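Ethylbenzene dehydrogenase beta-subunit (Aromatoleum aromaticum, PDB 2IVF) is the iron-sulfur subunit of a multisubunit enzyme, with a ferredoxin-like dicluster framework that holds three iron/sulfur (SF4) clusters and one Fe3-S4 cluster. Local coordinates at residues Tyr272-Met276 with Val309-His314; Pro275-Gly280 with Lys290-Pro294; Arg66-Arg70 with Leu260-Tyr264. All coordinates share one frame; numbering follows the deposited sequence.

Interaction 1. Residues Tyr272-Met276 with Val309-His314; sequences YVPPM and VLAVLH. With PO4 (phosphate ion), chain P.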
ATOM      1  N   TYR B 272       4.916  11.277 -21.666  1.00 23.80           N
ATOM      2  CA  TYR B 272       3.846  10.535 -21.042  1.00 22.39           C
ATOM      3  C   TYR B 272       2.945   9.909 -22.100  1.00 23.04           C
ATOM      4  O   TYR B 272       2.583  10.555 -23.073  1.00 21.86           O
ATOM      5  CB  TYR B 272       2.997  11.476 -20.197  1.00 23.67           C
ATOM      6  CG  TYR B 272       3.713  11.985 -18.989  1.00 22.87           C
ATOM      7  CD1 TYR B 272       4.514  13.131 -19.071  1.00 24.50           C
ATOM      8  CD2 TYR B 272       3.550  11.378 -17.751  1.00 23.20           C
ATOM      9  CE1 TYR B 272       5.155  13.608 -17.954  1.00 23.95           C
ATOM     10  CE2 TYR B 272       4.216  11.818 -16.643  1.00 24.49           C
ATOM     11  CZ  TYR B 272       5.009  12.932 -16.741  1.00 22.95           C
ATOM     12  OH  TYR B 272       5.646  13.414 -15.633  1.00 24.40           O
ATOM     13  N   VAL B 273       2.677   8.619 -21.948  1.00 22.54           N
ATOM     14  CA  VAL B 273       1.615   7.937 -22.728  1.00 22.58           C
ATOM     15  C   VAL B 273       0.303   8.261 -22.015  1.00 22.35           C
ATOM     16  O   VAL B 273       0.100   7.893 -20.834  1.00 22.54           O
ATOM     17  CB  VAL B 273       1.800   6.414 -22.824  1.00 22.19           C
ATOM     18  CG1 VAL B 273       0.753   5.819 -23.765  1.00 22.79           C
ATOM     19  CG2 VAL B 273       3.241   6.065 -23.311  1.00 24.06           C
ATOM     20  N   PRO B 274      -0.596   8.973 -22.712  1.00 22.91           N
ATOM     21  CA  PRO B 274      -1.788   9.417 -22.019  1.00 23.17           C
ATOM     22  C   PRO B 274      -2.729   8.240 -21.753  1.00 23.40           C
ATOM     23  O   PRO B 274      -2.721   7.231 -22.494  1.00 23.16           O
ATOM     24  CB  PRO B 274      -2.398  10.433 -23.000  1.00 23.75           C
ATOM     25  CG  PRO B 274      -1.986   9.992 -24.339  1.00 25.01           C
ATOM     26  CD  PRO B 274      -0.579   9.442 -24.119  1.00 22.93           C
ATOM     27  N   PRO B 275      -3.589   8.400 -20.736  1.00 25.22           N
ATOM     28  CA  PRO B 275      -4.480   7.363 -20.336  1.00 24.85           C
ATOM     29  C   PRO B 275      -5.669   7.232 -21.247  1.00 24.79           C
ATOM     30  O   PRO B 275      -6.321   8.229 -21.578  1.00 25.05           O
ATOM     31  CB  PRO B 275      -4.924   7.802 -18.934  1.00 25.37           C
ATOM     32  CG  PRO B 275      -4.921   9.252 -18.967  1.00 26.11           C
ATOM     33  CD  PRO B 275      -3.776   9.624 -19.931  1.00 25.62           C
ATOM     34  N   MET B 276      -5.966   6.005 -21.613  1.00 23.77           N
ATOM     35  CA  MET B 276      -7.164   5.664 -22.399  1.00 25.50           C
ATOM     36  C   MET B 276      -8.427   5.877 -21.562  1.00 25.54           C
ATOM     37  O   MET B 276      -9.417   6.429 -22.061  1.00 26.81           O
ATOM     38  CB  MET B 276      -7.073   4.212 -22.875  1.00 24.75           C
ATOM     39  CG  MET B 276      -5.948   3.951 -23.883  1.00 27.85           C
ATOM     40  SD  MET B 276      -5.768   2.203 -24.273  1.00 31.48           S
ATOM     41  CE  MET B 276      -5.120   1.519 -22.737  1.00 27.11           C
ATOM     42  N   VAL B 309      -2.948  10.212 -30.414  1.00 22.40           N
ATOM     43  CA  VAL B 309      -2.324   9.193 -29.616  1.00 22.16           C
ATOM     44  C   VAL B 309      -3.338   8.173 -29.103  1.00 22.25           C
ATOM     45  O   VAL B 309      -3.104   6.974 -29.184  1.00 20.92           O
ATOM     46  CB  VAL B 309      -1.548   9.802 -28.496  1.00 23.11           C
ATOM     47  CG1 VAL B 309      -1.059   8.690 -27.527  1.00 22.53           C
ATOM     48  CG2 VAL B 309      -0.398  10.644 -29.151  1.00 20.24           C
ATOM     49  N   LEU B 310      -4.469   8.640 -28.601  1.00 22.60           N
ATOM     50  CA  LEU B 310      -5.467   7.728 -28.081  1.00 22.93           C
ATOM     51  C   LEU B 310      -5.950   6.826 -29.199  1.00 23.00           C
ATOM     52  O   LEU B 310      -6.171   5.610 -29.006  1.00 23.72           O
ATOM     53  CB  LEU B 310      -6.622   8.508 -27.410  1.00 23.88           C
ATOM     54  CG  LEU B 310      -6.236   9.291 -26.145  1.00 24.88           C
ATOM     55  CD1 LEU B 310      -7.444  10.114 -25.646  1.00 24.76           C
ATOM     56  CD2 LEU B 310      -5.691   8.384 -25.025  1.00 26.24           C
ATOM     57  N   ALA B 311      -6.095   7.399 -30.394  1.00 20.92           N
ATOM     58  CA  ALA B 311      -6.568   6.638 -31.528  1.00 21.83           C
ATOM     59  C   ALA B 311      -5.554   5.526 -31.929  1.00 22.29           C
ATOM     60  O   ALA B 311      -5.954   4.419 -32.283  1.00 23.19           O
ATOM     61  CB  ALA B 311      -6.878   7.558 -32.681  1.00 18.87           C
ATOM     62  N   VAL B 312      -4.266   5.867 -31.862  1.00 22.58           N
ATOM     63  CA  VAL B 312      -3.158   4.947 -32.164  1.00 22.13           C
ATOM     64  C   VAL B 312      -3.183   3.829 -31.107  1.00 21.89           C
ATOM     65  O   VAL B 312      -3.061   2.656 -31.442  1.00 21.60           O
ATOM     66  CB  VAL B 312      -1.827   5.694 -32.159  1.00 20.88           C
ATOM     67  CG1 VAL B 312      -0.590   4.712 -32.252  1.00 19.86           C
ATOM     68  CG2 VAL B 312      -1.786   6.708 -33.288  1.00 20.84           C
ATOM     69  N   LEU B 313      -3.303   4.188 -29.833  1.00 22.05           N
ATOM     70  CA  LEU B 313      -3.331   3.189 -28.777  1.00 22.15           C
ATOM     71  C   LEU B 313      -4.469   2.206 -29.004  1.00 22.22           C
ATOM     72  O   LEU B 313      -4.285   1.001 -28.870  1.00 22.83           O
ATOM     73  CB  LEU B 313      -3.485   3.810 -27.408  1.00 22.77           C
ATOM     74  CG  LEU B 313      -2.274   4.616 -26.902  1.00 21.92           C
ATOM     75  CD1 LEU B 313      -2.611   5.405 -25.685  1.00 24.03           C
ATOM     76  CD2 LEU B 313      -1.094   3.668 -26.616  1.00 22.97           C
ATOM     77  N   HIS B 314      -5.639   2.725 -29.337  1.00 21.95           N
ATOM     78  CA  HIS B 314      -6.784   1.849 -29.530  1.00 23.19           C
ATOM     79  C   HIS B 314      -6.604   1.016 -30.762  1.00 21.90           C
ATOM     80  O   HIS B 314      -6.928  -0.162 -30.739  1.00 22.84           O
ATOM     81  CB  HIS B 314      -8.071   2.648 -29.499  1.00 24.11           C
ATOM     82  CG  HIS B 314      -8.422   3.130 -28.123  1.00 28.77           C
ATOM     83  ND1 HIS B 314      -8.828   2.271 -27.112  1.00 36.24           N
ATOM     84  CD2 HIS B 314      -8.352   4.359 -27.560  1.00 31.97           C
ATOM     85  CE1 HIS B 314      -9.033   2.962 -26.005  1.00 35.08           C
ATOM     86  NE2 HIS B 314      -8.738   4.231 -26.245  1.00 35.27           N
TER
HETATM   87  P   PO4 P1354      -9.596  -0.918 -28.248  1.00 47.87           P
HETATM   88  O1  PO4 P1354      -8.561  -1.417 -29.253  1.00 47.02           O
HETATM   89  O2  PO4 P1354      -8.849  -0.154 -27.147  1.00 44.04           O
HETATM   90  O3  PO4 P1354     -10.613  -0.004 -28.918  1.00 47.03           O
HETATM   91  O4  PO4 P1354     -10.308  -2.113 -27.648  1.00 48.56           O
HETATM   92  O   HOH W   1      -9.489   6.276 -24.919  1.00 27.86           O
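Met276 and His314 lie side by side, their side chains running antiparallel, where the chain leaving strand 270-273, an inner strand of a mixed sheet, packs against helix 306-321. The contact illustrates how a strand end and the loop after it can be covered by a helix. Along the methionine, CB lies 3.8 Å from His314 NE2 and CG 3.7 Å from the same nitrogen, while CG also meets Leu313 CD1. SD then passes over one face of the imidazole, 4.2 Å from the ring centroid and 28° off its normal, a Met-aromatic contact. The chain is extended as far as SD and bends only at chi3 (-69°), which turns the methyl CE away from the ring. Arg272 of the alpha-subunit packs on this methionine.

Aliphatic groups make up most of the remaining interface. Pro274 sets the CG-CD edge of its ring against Val309 CG1, with CD 3.5 Å from that methyl. Leu310 CD2 touches Pro274 CG and lies 3.5 Å from Pro275 O. One turn on, Leu313 CD1 sits 3.9 Å from Val273 CG1 and also touches Pro274 O; that carbonyl accepts a hydrogen bond from Asn26, whose OD1 receives Met276 N. Leu332 of helix 327-333 touches both Val273 and Leu313.

His314 is held at both ring nitrogens. ND1 donates to O2 of a phosphate ion, probably from the crystallisation liquor and bound also by Arg317 and Arg321; the modelled separation is so short that its exact value is doubtful. At NE2, in the ring plane, a water hydrogen-bonds to the nitrogen and donates to Met276 O, which lies 2.9 Å from the water oxygen.

Interaction 2. Residues Pro275-Gly280 with Lys290-Pro294; sequences PMGARG and KTRIP
Arg292 turns the edge of its guanidinium toward two successive carbonyls, those of Ala278 and Arg279, and both oxygens lie close to its plane. NE donates to Ala278 O at 2.9 Å, arriving from above the carbonyl plane, 60° out of it. The backbone N of Arg292 reaches this same oxygen at 3.0 Å from the opposite face, so one residue grips a single acceptor twice. The side chain can do this because its CG stands between the backbone N and the carbonyl carbon (chi1 65°), which folds the chain back over Ala278 O. NH2 completes the fork with a bond to Arg279 O at 2.9 Å, and NH1 is taken by Pro142 O, so the group is fixed in rotation from several sides.

Between these bonds runs a short antiparallel beta bridge: Arg279 and Thr291 form a non-hydrogen-bonded pair whose side chains diverge. The bridge is flanked on one side by Arg292 N and on the other by Gly280 N, which donates to Lys290 O at 2.9 Å. Arg279 directs its side chain away from the pairing, where NH1 makes a salt bridge with Glu430 of the alpha-subunit.

Thr291 points its hydroxyl at the loop before the bridge. OG1 donates to Met276 O at 2.8 Å, in the carbonyl plane and on a lone pair, and accepts from Ile293 N at 3.1 Å in an ST turn. The side chain of Ile293, whose N closes that turn, crosses Pro275 at about a right angle, its CD1 3.9 Å from Pro275 CG. The same methyl packs 3.6 Å from Gly277 CA, on the side where a side chain would stand; the positive phi there also suits glycine.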
ATOM      1  N   PRO B 275      -3.589   8.400 -20.736  1.00 25.22           N
ATOM      2  CA  PRO B 275      -4.480   7.363 -20.336  1.00 24.85           C
ATOM      3  C   PRO B 275      -5.669   7.232 -21.247  1.00 24.79           C
ATOM      4  O   PRO B 275      -6.321   8.229 -21.578  1.00 25.05           O
ATOM      5  CB  PRO B 275      -4.924   7.802 -18.934  1.00 25.37           C
ATOM      6  CG  PRO B 275      -4.921   9.252 -18.967  1.00 26.11           C
ATOM      7  CD  PRO B 275      -3.776   9.624 -19.931  1.00 25.62           C
ATOM      8  N   MET B 276      -5.966   6.005 -21.613  1.00 23.77           N
ATOM      9  CA  MET B 276      -7.164   5.664 -22.399  1.00 25.50           C
ATOM     10  C   MET B 276      -8.427   5.877 -21.562  1.00 25.54           C
ATOM     11  O   MET B 276      -9.417   6.429 -22.061  1.00 26.81           O
ATOM     12  CB  MET B 276      -7.073   4.212 -22.875  1.00 24.75           C
ATOM     13  CG  MET B 276      -5.948   3.951 -23.883  1.00 27.85           C
ATOM     14  SD  MET B 276      -5.768   2.203 -24.273  1.00 31.48           S
ATOM     15  CE  MET B 276      -5.120   1.519 -22.737  1.00 27.11           C
ATOM     16  N   GLY B 277      -8.370   5.476 -20.287  1.00 24.03           N
ATOM     17  CA  GLY B 277      -9.500   5.604 -19.364  1.00 24.26           C
ATOM     18  C   GLY B 277     -10.610   4.621 -19.649  1.00 24.16           C
ATOM     19  O   GLY B 277     -10.580   3.898 -20.641  1.00 24.51           O
ATOM     20  N   ALA B 278     -11.545   4.538 -18.718  1.00 22.90           N
ATOM     21  CA  ALA B 278     -12.674   3.659 -18.819  1.00 22.35           C
ATOM     22  C   ALA B 278     -13.832   4.278 -19.573  1.00 21.23           C
ATOM     23  O   ALA B 278     -14.084   5.483 -19.482  1.00 20.41           O
ATOM     24  CB  ALA B 278     -13.117   3.211 -17.386  1.00 21.19           C
ATOM     25  N   ARG B 279     -14.557   3.440 -20.312  1.00 19.31           N
ATOM     26  CA  ARG B 279     -15.703   3.864 -21.064  1.00 20.66           C
ATOM     27  C   ARG B 279     -16.671   4.503 -20.095  1.00 21.01           C
ATOM     28  O   ARG B 279     -16.853   4.004 -18.975  1.00 19.80           O
ATOM     29  CB  ARG B 279     -16.367   2.676 -21.712  1.00 20.52           C
ATOM     30  CG  ARG B 279     -15.540   2.133 -22.933  1.00 21.80           C
ATOM     31  CD  ARG B 279     -15.966   0.731 -23.290  1.00 22.96           C
ATOM     32  NE  ARG B 279     -17.340   0.708 -23.725  1.00 21.64           N
ATOM     33  CZ  ARG B 279     -18.044  -0.399 -23.904  1.00 22.58           C
ATOM     34  NH1 ARG B 279     -17.473  -1.574 -23.774  1.00 23.29           N
ATOM     35  NH2 ARG B 279     -19.288  -0.329 -24.271  1.00 21.79           N
ATOM     36  N   GLY B 280     -17.292   5.586 -20.539  1.00 21.27           N
ATOM     37  CA  GLY B 280     -18.264   6.300 -19.727  1.00 20.97           C
ATOM     38  C   GLY B 280     -19.690   5.913 -20.051  1.00 21.24           C
ATOM     39  O   GLY B 280     -20.004   5.217 -21.041  1.00 21.91           O
ATOM     40  N   LYS B 290     -17.119   5.328 -25.651  1.00 26.24           N
ATOM     41  CA  LYS B 290     -16.110   6.381 -25.532  1.00 27.30           C
ATOM     42  C   LYS B 290     -15.593   6.490 -24.113  1.00 26.36           C
ATOM     43  O   LYS B 290     -16.363   6.344 -23.144  1.00 26.18           O
ATOM     44  CB  LYS B 290     -16.741   7.714 -25.936  1.00 28.37           C
ATOM     45  CG  LYS B 290     -16.976   7.849 -27.441  1.00 31.67           C
ATOM     46  CD  LYS B 290     -18.150   8.767 -27.759  1.00 32.41           C
ATOM     47  CE  LYS B 290     -18.910   8.356 -29.066  1.00 35.65           C
ATOM     48  NZ  LYS B 290     -20.275   7.620 -28.975  1.00 37.63           N
ATOM     49  N   THR B 291     -14.302   6.768 -23.974  1.00 24.76           N
ATOM     50  CA  THR B 291     -13.732   7.101 -22.675  1.00 24.79           C
ATOM     51  C   THR B 291     -14.520   8.233 -21.978  1.00 23.65           C
ATOM     52  O   THR B 291     -15.068   9.127 -22.632  1.00 23.79           O
ATOM     53  CB  THR B 291     -12.233   7.489 -22.720  1.00 24.17           C
ATOM     54  OG1 THR B 291     -11.769   7.713 -21.378  1.00 25.67           O
ATOM     55  CG2 THR B 291     -11.980   8.812 -23.533  1.00 23.12           C
ATOM     56  N   ARG B 292     -14.578   8.180 -20.657  1.00 24.18           N
ATOM     57  CA  ARG B 292     -15.111   9.281 -19.858  1.00 25.08           C
ATOM     58  C   ARG B 292     -14.102  10.425 -19.651  1.00 26.30           C
ATOM     59  O   ARG B 292     -14.481  11.506 -19.184  1.00 25.68           O
ATOM     60  CB  ARG B 292     -15.519   8.777 -18.508  1.00 25.56           C
ATOM     61  CG  ARG B 292     -14.260   8.304 -17.783  1.00 28.17           C
ATOM     62  CD  ARG B 292     -14.491   7.518 -16.699  1.00 25.61           C
ATOM     63  NE  ARG B 292     -15.269   6.333 -16.918  1.00 22.19           N
ATOM     64  CZ  ARG B 292     -16.070   5.856 -15.978  1.00 24.01           C
ATOM     65  NH1 ARG B 292     -16.125   6.453 -14.795  1.00 26.48           N
ATOM     66  NH2 ARG B 292     -16.766   4.764 -16.191  1.00 24.45           N
ATOM     67  N   ILE B 293     -12.826  10.210 -19.947  1.00 25.95           N
ATOM     68  CA  ILE B 293     -11.836  11.265 -19.660  1.00 26.26           C
ATOM     69  C   ILE B 293     -12.010  12.328 -20.741  1.00 27.35           C
ATOM     70  O   ILE B 293     -11.930  12.028 -21.944  1.00 27.10           O
ATOM     71  CB  ILE B 293     -10.372  10.804 -19.669  1.00 26.51           C
ATOM     72  CG1 ILE B 293     -10.144   9.653 -18.685  1.00 26.48           C
ATOM     73  CG2 ILE B 293      -9.457  12.029 -19.377  1.00 25.97           C
ATOM     74  CD1 ILE B 293      -8.790   9.082 -18.758  1.00 25.14           C
ATOM     75  N   PRO B 294     -12.309  13.558 -20.324  1.00 27.88           N
ATOM     76  CA  PRO B 294     -12.506  14.590 -21.307  1.00 27.18           C
ATOM     77  C   PRO B 294     -11.232  14.901 -22.056  1.00 26.49           C
ATOM     78  O   PRO B 294     -10.145  15.060 -21.468  1.00 25.93           O
ATOM     79  CB  PRO B 294     -12.981  15.781 -20.481  1.00 27.50           C
ATOM     80  CG  PRO B 294     -13.472  15.167 -19.186  1.00 27.94           C
ATOM     81  CD  PRO B 294     -12.539  14.054 -18.953  1.00 27.92           C
TER

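Interaction 3. Residues Arg66-Arg70 with Leu260-Tyr264; sequences RDYER and LHAEY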
ATOM      1  N   ARG B  66       1.731  21.830  -4.497  1.00 24.81           N
ATOM      2  CA  ARG B  66       0.380  22.341  -4.579  1.00 25.14           C
ATOM      3  C   ARG B  66       0.249  23.528  -5.536  1.00 24.90           C
ATOM      4  O   ARG B  66       0.924  24.535  -5.392  1.00 25.14           O
ATOM      5  CB  ARG B  66      -0.083  22.770  -3.203  1.00 24.78           C
ATOM      6  CG  ARG B  66      -1.561  23.168  -3.149  1.00 26.17           C
ATOM      7  CD  ARG B  66      -2.033  23.384  -1.739  1.00 27.63           C
ATOM      8  NE  ARG B  66      -1.230  24.315  -0.958  1.00 29.93           N
ATOM      9  CZ  ARG B  66      -1.547  24.739   0.266  1.00 34.41           C
ATOM     10  NH1 ARG B  66      -2.689  24.355   0.865  1.00 34.37           N
ATOM     11  NH2 ARG B  66      -0.753  25.603   0.883  1.00 33.28           N
ATOM     12  N   ASP B  67      -0.664  23.374  -6.490  1.00 25.23           N
ATOM     13  CA  ASP B  67      -1.033  24.380  -7.433  1.00 24.86           C
ATOM     14  C   ASP B  67       0.169  24.852  -8.208  1.00 24.14           C
ATOM     15  O   ASP B  67       0.225  25.994  -8.552  1.00 23.38           O
ATOM     16  CB  ASP B  67      -1.767  25.542  -6.742  1.00 26.02           C
ATOM     17  CG  ASP B  67      -3.188  25.164  -6.320  1.00 29.45           C
ATOM     18  OD1 ASP B  67      -3.749  24.233  -6.904  1.00 35.45           O
ATOM     19  OD2 ASP B  67      -3.743  25.808  -5.416  1.00 35.32           O
ATOM     20  N   TYR B  68       1.119  23.968  -8.500  1.00 24.00           N
ATOM     21  CA  TYR B  68       2.333  24.369  -9.269  1.00 24.79           C
ATOM     22  C   TYR B  68       1.995  25.026 -10.617  1.00 24.77           C
ATOM     23  O   TYR B  68       2.744  25.882 -11.156  1.00 24.62           O
ATOM     24  CB  TYR B  68       3.241  23.156  -9.484  1.00 25.66           C
ATOM     25  CG  TYR B  68       2.933  22.262 -10.676  1.00 25.26           C
ATOM     26  CD1 TYR B  68       2.064  21.188 -10.582  1.00 25.62           C
ATOM     27  CD2 TYR B  68       3.519  22.512 -11.915  1.00 26.69           C
ATOM     28  CE1 TYR B  68       1.797  20.370 -11.667  1.00 25.57           C
ATOM     29  CE2 TYR B  68       3.271  21.724 -12.998  1.00 26.68           C
ATOM     30  CZ  TYR B  68       2.414  20.639 -12.883  1.00 27.52           C
ATOM     31  OH  TYR B  68       2.202  19.882 -13.986  1.00 26.41           O
ATOM     32  N   GLU B  69       0.860  24.610 -11.174  1.00 25.03           N
ATOM     33  CA  GLU B  69       0.377  25.103 -12.486  1.00 25.96           C
ATOM     34  C   GLU B  69      -0.127  26.505 -12.396  1.00 26.85           C
ATOM     35  O   GLU B  69      -0.417  27.126 -13.433  1.00 27.82           O
ATOM     36  CB  GLU B  69      -0.730  24.160 -13.050  1.00 26.08           C
ATOM     37  CG  GLU B  69      -0.250  22.790 -13.315  1.00 25.95           C
ATOM     38  CD  GLU B  69      -1.355  21.743 -13.537  1.00 28.06           C
ATOM     39  OE1 GLU B  69      -2.236  21.662 -12.687  1.00 28.68           O
ATOM     40  OE2 GLU B  69      -1.318  20.986 -14.551  1.00 31.33           O
ATOM     41  N   ARG B  70      -0.240  27.029 -11.175  1.00 25.59           N
ATOM     42  CA  ARG B  70      -0.600  28.431 -10.973  1.00 27.75           C
ATOM     43  C   ARG B  70       0.583  29.301 -10.553  1.00 25.53           C
ATOM     44  O   ARG B  70       0.392  30.467 -10.285  1.00 25.87           O
ATOM     45  CB  ARG B  70      -1.664  28.540  -9.887  1.00 27.16           C
ATOM     46  CG  ARG B  70      -2.885  27.696 -10.158  1.00 33.08           C
ATOM     47  CD  ARG B  70      -4.127  28.329  -9.581  1.00 36.75           C
ATOM     48  NE  ARG B  70      -5.278  27.897 -10.380  1.00 47.20           N
ATOM     49  CZ  ARG B  70      -6.358  27.270  -9.902  1.00 49.80           C
ATOM     50  NH1 ARG B  70      -6.489  27.006  -8.594  1.00 51.69           N
ATOM     51  NH2 ARG B  70      -7.331  26.916 -10.747  1.00 49.55           N
ATOM     52  N   LEU B 260       4.794  16.949 -20.857  1.00 24.29           N
ATOM     53  CA  LEU B 260       3.893  17.607 -19.934  1.00 23.58           C
ATOM     54  C   LEU B 260       4.044  19.142 -20.046  1.00 23.78           C
ATOM     55  O   LEU B 260       5.135  19.711 -19.873  1.00 22.48           O
ATOM     56  CB  LEU B 260       4.096  17.070 -18.498  1.00 23.77           C
ATOM     57  CG  LEU B 260       3.343  17.780 -17.349  1.00 22.93           C
ATOM     58  CD1 LEU B 260       1.853  17.526 -17.437  1.00 25.81           C
ATOM     59  CD2 LEU B 260       3.905  17.328 -15.955  1.00 23.04           C
ATOM     60  N   HIS B 261       2.958  19.820 -20.382  1.00 23.35           N
ATOM     61  CA  HIS B 261       2.945  21.272 -20.404  1.00 23.45           C
ATOM     62  C   HIS B 261       4.083  21.859 -21.272  1.00 24.46           C
ATOM     63  O   HIS B 261       4.802  22.753 -20.843  1.00 25.05           O
ATOM     64  CB  HIS B 261       3.022  21.838 -18.979  1.00 24.10           C
ATOM     65  CG  HIS B 261       1.736  21.748 -18.194  1.00 23.48           C
ATOM     66  ND1 HIS B 261       0.542  22.281 -18.641  1.00 25.07           N
ATOM     67  CD2 HIS B 261       1.488  21.252 -16.968  1.00 23.10           C
ATOM     68  CE1 HIS B 261      -0.386  22.103 -17.715  1.00 25.99           C
ATOM     69  NE2 HIS B 261       0.162  21.465 -16.698  1.00 24.24           N
ATOM     70  N   ALA B 262       4.219  21.373 -22.500  1.00 23.66           N
ATOM     71  CA  ALA B 262       5.208  21.900 -23.445  1.00 24.42           C
ATOM     72  C   ALA B 262       5.017  23.405 -23.677  1.00 23.66           C
ATOM     73  O   ALA B 262       5.968  24.097 -24.108  1.00 24.12           O
ATOM     74  CB  ALA B 262       5.118  21.156 -24.754  1.00 24.64           C
ATOM     75  N   GLU B 263       3.790  23.905 -23.447  1.00 23.02           N
ATOM     76  CA  GLU B 263       3.509  25.339 -23.614  1.00 24.26           C
ATOM     77  C   GLU B 263       4.252  26.211 -22.616  1.00 24.09           C
ATOM     78  O   GLU B 263       4.327  27.413 -22.807  1.00 22.58           O
ATOM     79  CB  GLU B 263       2.016  25.685 -23.590  1.00 25.07           C
ATOM     80  CG  GLU B 263       1.343  25.617 -22.249  1.00 25.79           C
ATOM     81  CD  GLU B 263       1.018  24.205 -21.796  1.00 29.60           C
ATOM     82  OE1 GLU B 263       1.388  23.209 -22.467  1.00 28.18           O
ATOM     83  OE2 GLU B 263       0.348  24.090 -20.754  1.00 30.15           O
ATOM     84  N   TYR B 264       4.803  25.606 -21.573  1.00 23.42           N
ATOM     85  CA  TYR B 264       5.683  26.316 -20.656  1.00 23.78           C
ATOM     86  C   TYR B 264       7.041  26.691 -21.240  1.00 24.24           C
ATOM     87  O   TYR B 264       7.814  27.446 -20.598  1.00 23.04           O
ATOM     88  CB  TYR B 264       5.875  25.525 -19.368  1.00 23.95           C
ATOM     89  CG  TYR B 264       4.644  25.273 -18.522  1.00 24.34           C
ATOM     90  CD1 TYR B 264       3.422  25.891 -18.768  1.00 25.86           C
ATOM     91  CD2 TYR B 264       4.722  24.442 -17.440  1.00 26.18           C
ATOM     92  CE1 TYR B 264       2.316  25.640 -17.954  1.00 23.86           C
ATOM     93  CE2 TYR B 264       3.640  24.189 -16.641  1.00 24.84           C
ATOM     94  CZ  TYR B 264       2.438  24.798 -16.892  1.00 25.49           C
ATOM     95  OH  TYR B 264       1.362  24.501 -16.064  1.00 25.71           O
TER
HETATM   96  O   HOH W   2      -0.779  25.833 -16.330  1.00 34.51           O
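Glu69 and His261 make the central bond of this contact: NE2 donates to OE2 at 2.7 Å in a nearly straight line (168°). The oxygen is in the imidazole plane and uses its anti lone pair, the one facing away from OE1, while carboxylate and ring stand well turned from each other. Tyr68 points back at His261, its OH at the ring edge next to the bond, 3.4 Å from CD2. This hydroxyl also lies 3.6 Å from Leu260 CD2. Tyr68 CG lies between the backbone N and the carbonyl carbon (chi1 85°), which sends its ring toward Leu260 and His261. Tyr264 brings its own OH over the centre of the imidazole face and against the aliphatic part of Glu69, 3.6 Å from CG.

One shell out, a water hydrogen-bonds to Tyr264 OH and donates to Glu69 O, linking the two turns a second time. Glu263 OE2 accepts from His261 ND1 at 2.8 Å, on the syn side but 30° out of the carboxylate plane. With both ring nitrogens donating to carboxylates, the imidazole is probably stabilised in its cationic form. The backbone bond from Tyr264 N to His261 O, 2.9 Å long, closes the turn that carries the Tyr264 hydroxyl back over the imidazole.

Farther out, Leu301 of helix 295-302 touches Glu69, Leu260 and His261, and Arg149 makes a cation-pi contact with Tyr68. Leu260 O receives Tyr196 OH, a residue lining one SF4 pocket. The arrangement is a carboxylate-histidine-carboxylate chain, here joining two 3-10 turns from loops far apart in the sequence of an iron-sulfur subunit.

In the fold
Interactions 1 and 2 diverge from one loop and share Pro275 and Met276; their centres are 11 Å apart, and the loop after strand 270-273 passes from the helix 306-321 to the bridge at the start of strand 279-281. Interaction 3 precedes them along the chain and meets interaction 1 through packing of Tyr272 CE1 on Leu260 CB at 3.7 Å. From interaction 2 it is separated by about 10 Å between nearest atoms. The side chain of Val273 is about 12 Å, and that of Tyr264 about 8 Å, from a bound SF4. The alpha-subunit reaches both interactions 1 and 2, and interaction 2 more extensively; it does not touch interaction 3.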